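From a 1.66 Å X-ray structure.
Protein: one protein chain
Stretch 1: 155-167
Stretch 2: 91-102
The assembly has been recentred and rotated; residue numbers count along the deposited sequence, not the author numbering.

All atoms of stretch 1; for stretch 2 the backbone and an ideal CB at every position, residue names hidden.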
ATOM      1  N   VAL A 155      24.455 -17.910  22.497  1.00 16.22           N
ATOM      2  CA  VAL A 155      23.427 -17.354  23.349  1.00 16.04           C
ATOM      3  C   VAL A 155      22.019 -17.413  22.698  1.00 18.42           C
ATOM      4  O   VAL A 155      21.910 -17.443  21.456  1.00 17.11           O
ATOM      5  CB  VAL A 155      23.759 -15.907  23.792  1.00 17.75           C
ATOM      6  CG1 VAL A 155      25.121 -15.848  24.455  1.00 15.69           C
ATOM      7  CG2 VAL A 155      23.655 -14.894  22.657  1.00 16.80           C
ATOM      8  N   PRO A 156      20.977 -17.404  23.524  1.00 16.24           N
ATOM      9  CA  PRO A 156      19.628 -17.170  23.007  1.00 17.19           C
ATOM     10  C   PRO A 156      19.571 -15.886  22.192  1.00 16.08           C
ATOM     11  O   PRO A 156      20.197 -14.893  22.468  1.00 16.17           O
ATOM     12  CB  PRO A 156      18.809 -17.004  24.269  1.00 15.67           C
ATOM     13  CG  PRO A 156      19.547 -17.785  25.305  1.00 17.89           C
ATOM     14  CD  PRO A 156      20.954 -17.376  25.015  1.00 17.67           C
ATOM     15  N   LYS A 157      18.701 -15.896  21.204  1.00 18.69           N
ATOM     16  CA  LYS A 157      18.417 -14.721  20.425  1.00 18.68           C
ATOM     17  C   LYS A 157      18.022 -13.504  21.263  1.00 17.95           C
ATOM     18  O   LYS A 157      18.503 -12.410  21.031  1.00 19.09           O
ATOM     19  CB  LYS A 157      17.361 -15.061  19.324  1.00 20.00           C
ATOM     20  CG  LYS A 157      17.294 -13.930  18.253  1.00 23.20           C
ATOM     21  CD  LYS A 157      16.091 -14.114  17.369  1.00 27.95           C
ATOM     22  CE  LYS A 157      16.010 -13.084  16.311  1.00 31.57           C
ATOM     23  NZ  LYS A 157      17.296 -13.211  15.543  1.00 33.64           N
ATOM     24  N   SER A 158      17.174 -13.682  22.255  1.00 17.18           N
ATOM     25  CA  SER A 158      16.768 -12.594  23.139  1.00 19.01           C
ATOM     26  C   SER A 158      17.904 -11.927  23.851  1.00 19.13           C
ATOM     27  O   SER A 158      17.766 -10.819  24.251  1.00 18.09           O
ATOM     28  CB  SER A 158      15.758 -13.075  24.199  1.00 19.10           C
ATOM     29  OG  SER A 158      16.354 -14.030  25.058  1.00 18.70           O
ATOM     30  N   VAL A 159      19.048 -12.620  23.967  1.00 15.68           N
ATOM     31  CA  VAL A 159      20.181 -12.126  24.735  1.00 17.26           C
ATOM     32  C   VAL A 159      21.167 -11.301  23.912  1.00 17.24           C
ATOM     33  O   VAL A 159      21.881 -10.427  24.475  1.00 19.09           O
ATOM     34  CB  VAL A 159      20.879 -13.338  25.422  1.00 15.95           C
ATOM     35  CG1 VAL A 159      22.178 -12.930  26.092  1.00 17.19           C
ATOM     36  CG2 VAL A 159      19.964 -13.940  26.483  1.00 19.09           C
HETATM   37  N   MSE A 160      21.196 -11.521  22.609  1.00 17.44           N
HETATM   38  CA  MSE A 160      21.919 -10.680  21.664  1.00 16.41           C
HETATM   39  C   MSE A 160      21.033 -10.505  20.400  1.00 17.56           C
HETATM   40  O   MSE A 160      21.190 -11.243  19.410  1.00 15.79           O
HETATM   41  CB  MSE A 160      23.281 -11.142  21.212  1.00 17.20           C
HETATM   42  CG  MSE A 160      23.932  -9.931  20.656  1.00 19.23           C
HETATM   43 SE   MSE A 160      25.816 -10.307  20.153  1.00 20.69          SE
HETATM   44  CE  MSE A 160      26.435  -8.522  19.704  1.00 20.68           C
ATOM     45  N   PRO A 161      20.063  -9.609  20.506  1.00 18.33           N
ATOM     46  CA  PRO A 161      19.122  -9.372  19.421  1.00 18.68           C
ATOM     47  C   PRO A 161      19.764  -8.788  18.165  1.00 16.37           C
ATOM     48  O   PRO A 161      20.925  -8.231  18.173  1.00 16.01           O
ATOM     49  CB  PRO A 161      18.133  -8.344  20.011  1.00 21.63           C
ATOM     50  CG  PRO A 161      18.378  -8.248  21.449  1.00 22.87           C
ATOM     51  CD  PRO A 161      19.796  -8.744  21.660  1.00 20.80           C
ATOM     52  N   GLU A 162      19.017  -8.861  17.086  1.00 17.05           N
ATOM     53  CA  GLU A 162      19.389  -8.167  15.874  1.00 15.87           C
ATOM     54  C   GLU A 162      19.495  -6.633  16.054  1.00 15.79           C
ATOM     55  O   GLU A 162      18.799  -5.985  16.854  1.00 15.35           O
ATOM     56  CB  GLU A 162      18.385  -8.494  14.698  1.00 16.05           C
ATOM     57  CG  GLU A 162      18.343  -9.980  14.394  1.00 17.02           C
ATOM     58  CD  GLU A 162      19.569 -10.386  13.607  1.00 17.30           C
ATOM     59  OE1 GLU A 162      19.802  -9.734  12.556  1.00 15.09           O
ATOM     60  OE2 GLU A 162      20.267 -11.346  14.049  1.00 16.29           O
ATOM     61  N   THR A 163      20.331  -6.067  15.217  1.00 14.91           N
ATOM     62  CA  THR A 163      20.456  -4.636  15.023  1.00 14.84           C
ATOM     63  C   THR A 163      20.170  -4.291  13.532  1.00 15.20           C
ATOM     64  O   THR A 163      19.830  -5.152  12.737  1.00 15.47           O
ATOM     65  CB  THR A 163      21.846  -4.158  15.361  1.00 13.21           C
ATOM     66  OG1 THR A 163      22.740  -4.680  14.389  1.00 13.84           O
ATOM     67  CG2 THR A 163      22.294  -4.575  16.850  1.00 14.42           C
ATOM     68  N   TYR A 164      20.217  -3.017  13.224  1.00 17.08           N
ATOM     69  CA  TYR A 164      20.102  -2.534  11.830  1.00 15.88           C
ATOM     70  C   TYR A 164      21.044  -3.281  10.948  1.00 17.05           C
ATOM     71  O   TYR A 164      20.623  -3.792   9.955  1.00 15.85           O
ATOM     72  CB  TYR A 164      20.258  -1.002  11.724  1.00 16.17           C
ATOM     73  CG  TYR A 164      20.073  -0.475  10.339  1.00 15.56           C
ATOM     74  CD1 TYR A 164      18.917   0.183   9.954  1.00 20.51           C
ATOM     75  CD2 TYR A 164      21.089  -0.617   9.400  1.00 18.02           C
ATOM     76  CE1 TYR A 164      18.756   0.590   8.614  1.00 19.90           C
ATOM     77  CE2 TYR A 164      20.953  -0.135   8.127  1.00 17.87           C
ATOM     78  CZ  TYR A 164      19.793   0.494   7.768  1.00 20.58           C
ATOM     79  OH  TYR A 164      19.662   0.978   6.491  1.00 23.79           O
ATOM     80  N   SER A 165      22.334  -3.333  11.291  1.00 14.32           N
ATOM     81  CA  SER A 165      23.356  -3.820  10.397  1.00 14.78           C
ATOM     82  C   SER A 165      23.323  -5.347  10.317  1.00 15.29           C
ATOM     83  O   SER A 165      23.700  -5.900   9.336  1.00 15.79           O
ATOM     84  CB  SER A 165      24.722  -3.362  10.830  1.00 15.95           C
ATOM     85  OG  SER A 165      24.872  -2.003  10.713  1.00 16.61           O
ATOM     86  N   SER A 166      22.918  -6.004  11.391  1.00 14.65           N
ATOM     87  CA  SER A 166      22.953  -7.472  11.359  1.00 15.08           C
ATOM     88  C   SER A 166      21.929  -7.996  10.380  1.00 17.35           C
ATOM     89  O   SER A 166      22.154  -9.028   9.765  1.00 17.40           O
ATOM     90  CB  SER A 166      22.710  -8.126  12.739  1.00 15.30           C
ATOM     91  OG  SER A 166      21.470  -7.819  13.355  1.00 16.34           O
ATOM     92  N   SER A 167      20.813  -7.287  10.247  1.00 17.23           N
ATOM     93  CA  SER A 167      19.731  -7.655   9.368  1.00 18.10           C
ATOM     94  C   SER A 167      19.780  -6.883   7.988  1.00 17.52           C
ATOM     95  O   SER A 167      18.960  -7.134   7.075  1.00 17.50           O
ATOM     96  CB  SER A 167      18.395  -7.515  10.130  1.00 20.51           C
ATOM     97  OG  SER A 167      18.055  -8.719  10.863  1.00 19.27           O
ATOM     98  N   UNK A  91       9.842 -23.317  18.964  1.00 24.16           N
ATOM     99  CA  UNK A  91      10.316 -22.165  18.164  1.00 23.86           C
ATOM    100  C   UNK A  91      11.495 -21.373  18.752  1.00 23.71           C
ATOM    101  O   UNK A  91      11.797 -20.199  18.361  1.00 22.05           O
ATOM    102  CB  UNK A  91       9.149 -21.198  17.958  1.00 23.86           C
ATOM    103  N   UNK A  92      12.157 -21.978  19.713  1.00 21.40           N
ATOM    104  CA  UNK A  92      13.280 -21.286  20.359  1.00 20.42           C
ATOM    105  C   UNK A  92      14.336 -20.895  19.303  1.00 20.00           C
ATOM    106  O   UNK A  92      14.566 -21.649  18.325  1.00 20.40           O
ATOM    107  CB  UNK A  92      13.904 -22.171  21.440  1.00 20.42           C
ATOM    108  N   UNK A  93      14.898 -19.688  19.416  1.00 20.10           N
ATOM    109  CA  UNK A  93      15.971 -19.286  18.502  1.00 20.00           C
ATOM    110  C   UNK A  93      17.267 -18.874  19.244  1.00 18.97           C
ATOM    111  O   UNK A  93      17.205 -18.267  20.288  1.00 19.67           O
ATOM    112  CB  UNK A  93      15.487 -18.127  17.628  1.00 20.00           C
ATOM    113  N   UNK A  94      18.398 -19.251  18.647  1.00 19.01           N
ATOM    114  CA  UNK A  94      19.708 -18.772  19.071  1.00 19.36           C
ATOM    115  C   UNK A  94      20.049 -17.496  18.347  1.00 18.86           C
ATOM    116  O   UNK A  94      19.533 -17.271  17.197  1.00 17.58           O
ATOM    117  CB  UNK A  94      20.787 -19.828  18.824  1.00 19.36           C
ATOM    118  N   UNK A  95      20.962 -16.713  18.926  1.00 18.12           N
ATOM    119  CA  UNK A  95      21.364 -15.449  18.346  1.00 16.51           C
ATOM    120  C   UNK A  95      22.276 -15.630  17.128  1.00 15.15           C
ATOM    121  O   UNK A  95      23.440 -15.953  17.251  1.00 16.10           O
ATOM    122  CB  UNK A  95      22.068 -14.598  19.405  1.00 16.51           C
ATOM    123  N   UNK A  96      21.736 -15.308  15.957  1.00 15.41           N
ATOM    124  CA  UNK A  96      22.616 -15.224  14.764  1.00 16.47           C
ATOM    125  C   UNK A  96      23.508 -13.998  14.716  1.00 15.91           C
ATOM    126  O   UNK A  96      24.468 -14.018  14.008  1.00 17.19           O
ATOM    127  CB  UNK A  96      21.762 -15.244  13.495  1.00 16.47           C
ATOM    128  N   UNK A  97      23.186 -12.934  15.460  1.00 15.23           N
ATOM    129  CA  UNK A  97      23.997 -11.771  15.544  1.00 14.36           C
ATOM    130  C   UNK A  97      25.301 -12.124  16.345  1.00 16.80           C
ATOM    131  O   UNK A  97      26.351 -11.645  15.976  1.00 14.63           O
ATOM    132  CB  UNK A  97      23.211 -10.631  16.194  1.00 14.36           C
ATOM    133  N   UNK A  98      25.175 -12.953  17.370  1.00 17.17           N
ATOM    134  CA  UNK A  98      26.309 -13.393  18.202  1.00 17.74           C
ATOM    135  C   UNK A  98      27.398 -14.005  17.330  1.00 17.86           C
ATOM    136  O   UNK A  98      28.544 -13.564  17.398  1.00 18.03           O
ATOM    137  CB  UNK A  98      25.850 -14.402  19.257  1.00 17.74           C
ATOM    138  N   UNK A  99      27.020 -14.965  16.466  1.00 17.81           N
ATOM    139  CA  UNK A  99      27.985 -15.605  15.586  1.00 18.32           C
ATOM    140  C   UNK A  99      28.465 -14.640  14.555  1.00 16.00           C
ATOM    141  O   UNK A  99      29.631 -14.673  14.164  1.00 15.98           O
ATOM    142  CB  UNK A  99      27.386 -16.841  14.912  1.00 18.32           C
ATOM    143  N   UNK A 100      27.625 -13.646  14.192  1.00 16.20           N
ATOM    144  CA  UNK A 100      27.982 -12.695  13.135  1.00 17.49           C
ATOM    145  C   UNK A 100      29.078 -11.767  13.653  1.00 16.32           C
ATOM    146  O   UNK A 100      30.084 -11.411  12.957  1.00 15.72           O
ATOM    147  CB  UNK A 100      26.762 -11.892  12.679  1.00 17.49           C
ATOM    148  N   UNK A 101      28.907 -11.329  14.878  1.00 14.54           N
ATOM    149  CA  UNK A 101      29.928 -10.477  15.493  1.00 14.86           C
ATOM    150  C   UNK A 101      31.355 -11.117  15.466  1.00 15.57           C
ATOM    151  O   UNK A 101      32.285 -10.526  14.980  1.00 16.61           O
ATOM    152  CB  UNK A 101      29.523 -10.176  16.937  1.00 14.86           C
ATOM    153  N   UNK A 102      31.471 -12.324  16.045  1.00 15.27           N
ATOM    154  CA  UNK A 102      32.726 -13.028  16.219  1.00 17.85           C
ATOM    155  C   UNK A 102      33.288 -13.475  14.878  1.00 16.32           C
ATOM    156  O   UNK A 102      34.488 -13.367  14.641  1.00 16.39           O
ATOM    157  CB  UNK A 102      32.538 -14.231  17.145  1.00 17.85           C
TER

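Position 91 has a positive phi, 64°, and nothing of stretch 1 near its CB. Glycine, asparagine or aspartate would suit. It is Asp91, out of reach.

At position 92 too, nothing of stretch 1 lies within 5.5 Å of the CB, and only a long side chain could reach it. It is Phe92, whose CZ lies 3.8 Å from Pro156 CB.

At position 93 the backbone is extended, and its O accepts from Lys157 N at 2.9 Å. The CB points sideways, 4.0 Å from Lys157 CB, and the lysine chain runs alongside. An acid or a polar residue would suit. It is Glu93. Its OE2 forms a long salt bridge with Lys157 NZ, 3.9 Å.

Position 94 is bridged to Pro156, backbone to backbone. Its CB points away overall, though it lies 3.7 Å from Val155 O; beyond the CB, stretch 1 makes little demand. It is Leu94. Its CA makes a CA-H...O contact with Val155 O, 3.5 Å.

At position 95 the N donates to Val155 O at 2.8 Å. The ideal CB is 3.5 Å from Val155 O, 3.5 Å from Met160 O and 3.6 Å from Pro156 O. There is little room, and a donor is wanted; serine or threonine come to mind. It is Ser95. OG donates to Met160 O, 2.6 Å, and caps the helix by accepting from the N of position 98, 3.1 Å.

Position 96 opens the helix. Its CB points sideways, 4.2 Å from Glu162 OE2 and 5.3 Å from Lys157 NZ. A long acceptor suits, neutral glutamine more comfortably than glutamate beside the acid. It is Gln96. OE1 accepts from Lys157 NZ at 2.7 Å, and NE2 donates to Glu93 OE2 at 3.0 Å.

Position 97 points toward stretch 1, its CB 3.9 Å from Pro161 O and 3.7 Å from Glu162 OE2. A short side chain with a donor fits, asparagine among others. It is Asn97. ND2 donates to Pro161 O, 3.0 Å. OD1 lies 3.4 Å from Ser166 CB and finds no hydrogen-bonding partner.

Position 98 points toward stretch 1, its CB 4.1 Å from Val155 CG2 and 4.2 Å from Met160 SE. Apolar or aromatic groups suit. It is Tyr98. Val155 CG1 lies over one ring face; Met160 SE sits at the edge, 3.9 Å from CD1.

Position 100 points toward stretch 1 from a distance, so a large side chain is needed. It is Phe100, with CE2 4.0 Å from Ser166 CA.

Position 101 has Met160 CE 4.5 Å from its CB, favouring an apolar group. It is Phe101, with CD1 4.3 Å from that CE.

Positions 99 and 102 are unconstrained here; they are Thr99 and Trp102.

Stretch 2 (91-102) DFELSQNYTFFW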
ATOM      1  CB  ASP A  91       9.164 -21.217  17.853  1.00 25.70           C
ATOM      2  CG  ASP A  91       8.076 -21.883  16.977  1.00 25.71           C
ATOM      3  OD1 ASP A  91       8.292 -22.956  16.367  1.00 27.18           O
ATOM      4  OD2 ASP A  91       6.943 -21.317  16.994  1.00 28.01           O
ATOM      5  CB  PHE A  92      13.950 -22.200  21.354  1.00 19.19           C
ATOM      6  CG  PHE A  92      15.142 -21.543  22.016  1.00 19.23           C
ATOM      7  CD1 PHE A  92      14.977 -20.540  22.959  1.00 20.84           C
ATOM      8  CD2 PHE A  92      16.421 -21.927  21.656  1.00 22.57           C
ATOM      9  CE1 PHE A  92      16.090 -19.940  23.584  1.00 21.75           C
ATOM     10  CE2 PHE A  92      17.518 -21.331  22.291  1.00 22.30           C
ATOM     11  CZ  PHE A  92      17.349 -20.315  23.198  1.00 19.66           C
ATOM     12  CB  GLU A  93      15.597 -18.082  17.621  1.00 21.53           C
ATOM     13  CG  GLU A  93      14.982 -18.276  16.278  1.00 25.72           C
ATOM     14  CD  GLU A  93      14.792 -16.924  15.544  1.00 21.55           C
ATOM     15  OE1 GLU A  93      13.937 -16.162  16.020  1.00 21.20           O
ATOM     16  OE2 GLU A  93      15.579 -16.563  14.608  1.00 21.91           O
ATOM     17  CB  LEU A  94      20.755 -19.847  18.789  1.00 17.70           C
ATOM     18  CG  LEU A  94      20.547 -21.174  19.539  1.00 18.60           C
ATOM     19  CD1 LEU A  94      21.253 -22.422  18.917  1.00 18.21           C
ATOM     20  CD2 LEU A  94      20.907 -20.994  21.023  1.00 18.16           C
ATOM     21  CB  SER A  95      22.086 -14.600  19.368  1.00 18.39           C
ATOM     22  OG  SER A  95      22.524 -13.402  18.894  1.00 15.04           O
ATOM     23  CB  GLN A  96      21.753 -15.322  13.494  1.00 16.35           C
ATOM     24  CG  GLN A  96      20.747 -16.439  13.558  1.00 17.15           C
ATOM     25  CD  GLN A  96      19.412 -16.047  14.059  1.00 18.08           C
ATOM     26  OE1 GLN A  96      19.205 -14.958  14.620  1.00 17.88           O
ATOM     27  NE2 GLN A  96      18.454 -17.016  13.970  1.00 19.14           N
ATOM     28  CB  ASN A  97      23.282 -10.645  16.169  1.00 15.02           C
ATOM     29  CG  ASN A  97      24.011  -9.335  16.009  1.00 15.72           C
ATOM     30  OD1 ASN A  97      24.879  -9.176  15.116  1.00 14.60           O
ATOM     31  ND2 ASN A  97      23.636  -8.369  16.786  1.00 16.26           N
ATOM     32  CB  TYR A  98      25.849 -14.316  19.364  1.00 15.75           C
ATOM     33  CG  TYR A  98      26.947 -14.608  20.373  1.00 14.66           C
ATOM     34  CD1 TYR A  98      27.313 -13.702  21.375  1.00 17.30           C
ATOM     35  CD2 TYR A  98      27.653 -15.781  20.275  1.00 15.41           C
ATOM     36  CE1 TYR A  98      28.335 -14.005  22.284  1.00 15.51           C
ATOM     37  CE2 TYR A  98      28.721 -16.054  21.145  1.00 14.80           C
ATOM     38  CZ  TYR A  98      28.995 -15.192  22.160  1.00 16.47           C
ATOM     39  OH  TYR A  98      30.042 -15.510  23.083  1.00 17.04           O
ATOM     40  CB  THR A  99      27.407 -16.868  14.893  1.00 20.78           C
ATOM     41  OG1 THR A  99      26.040 -16.597  14.474  1.00 20.38           O
ATOM     42  CG2 THR A  99      27.394 -18.025  15.823  1.00 21.90           C
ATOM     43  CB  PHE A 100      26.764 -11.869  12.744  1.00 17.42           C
ATOM     44  CG  PHE A 100      26.876 -11.120  11.414  1.00 18.47           C
ATOM     45  CD1 PHE A 100      27.369 -11.708  10.260  1.00 18.15           C
ATOM     46  CD2 PHE A 100      26.355  -9.824  11.304  1.00 19.05           C
ATOM     47  CE1 PHE A 100      27.369 -11.047   9.071  1.00 18.41           C
ATOM     48  CE2 PHE A 100      26.342  -9.129  10.092  1.00 19.47           C
ATOM     49  CZ  PHE A 100      26.842  -9.751   8.966  1.00 19.60           C
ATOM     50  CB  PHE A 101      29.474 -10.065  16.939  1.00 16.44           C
ATOM     51  CG  PHE A 101      30.461  -9.101  17.636  1.00 16.36           C
ATOM     52  CD1 PHE A 101      30.217  -7.752  17.780  1.00 16.33           C
ATOM     53  CD2 PHE A 101      31.666  -9.595  18.104  1.00 18.57           C
ATOM     54  CE1 PHE A 101      31.143  -6.933  18.428  1.00 15.57           C
ATOM     55  CE2 PHE A 101      32.594  -8.778  18.708  1.00 19.08           C
ATOM     56  CZ  PHE A 101      32.364  -7.443  18.820  1.00 17.62           C
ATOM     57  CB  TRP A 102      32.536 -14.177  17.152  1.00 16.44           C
ATOM     58  CG  TRP A 102      32.261 -13.720  18.552  1.00 15.04           C
ATOM     59  CD1 TRP A 102      31.182 -14.022  19.333  1.00 15.77           C
ATOM     60  CD2 TRP A 102      33.101 -12.878  19.347  1.00 16.80           C
ATOM     61  NE1 TRP A 102      31.314 -13.422  20.567  1.00 17.27           N
ATOM     62  CE2 TRP A 102      32.477 -12.719  20.595  1.00 15.86           C
ATOM     63  CE3 TRP A 102      34.317 -12.255  19.131  1.00 17.99           C
ATOM     64  CZ2 TRP A 102      33.056 -11.938  21.667  1.00 17.40           C
ATOM     65  CZ3 TRP A 102      34.880 -11.457  20.152  1.00 19.57           C
ATOM     66  CH2 TRP A 102      34.248 -11.294  21.393  1.00 17.56           C
TER
HETATM   67  O   HOH W   1      15.727 -16.330  22.465  1.00 20.12           O
HETATM   68  O   HOH W   2      20.362 -12.333  16.608  1.00 17.95           O
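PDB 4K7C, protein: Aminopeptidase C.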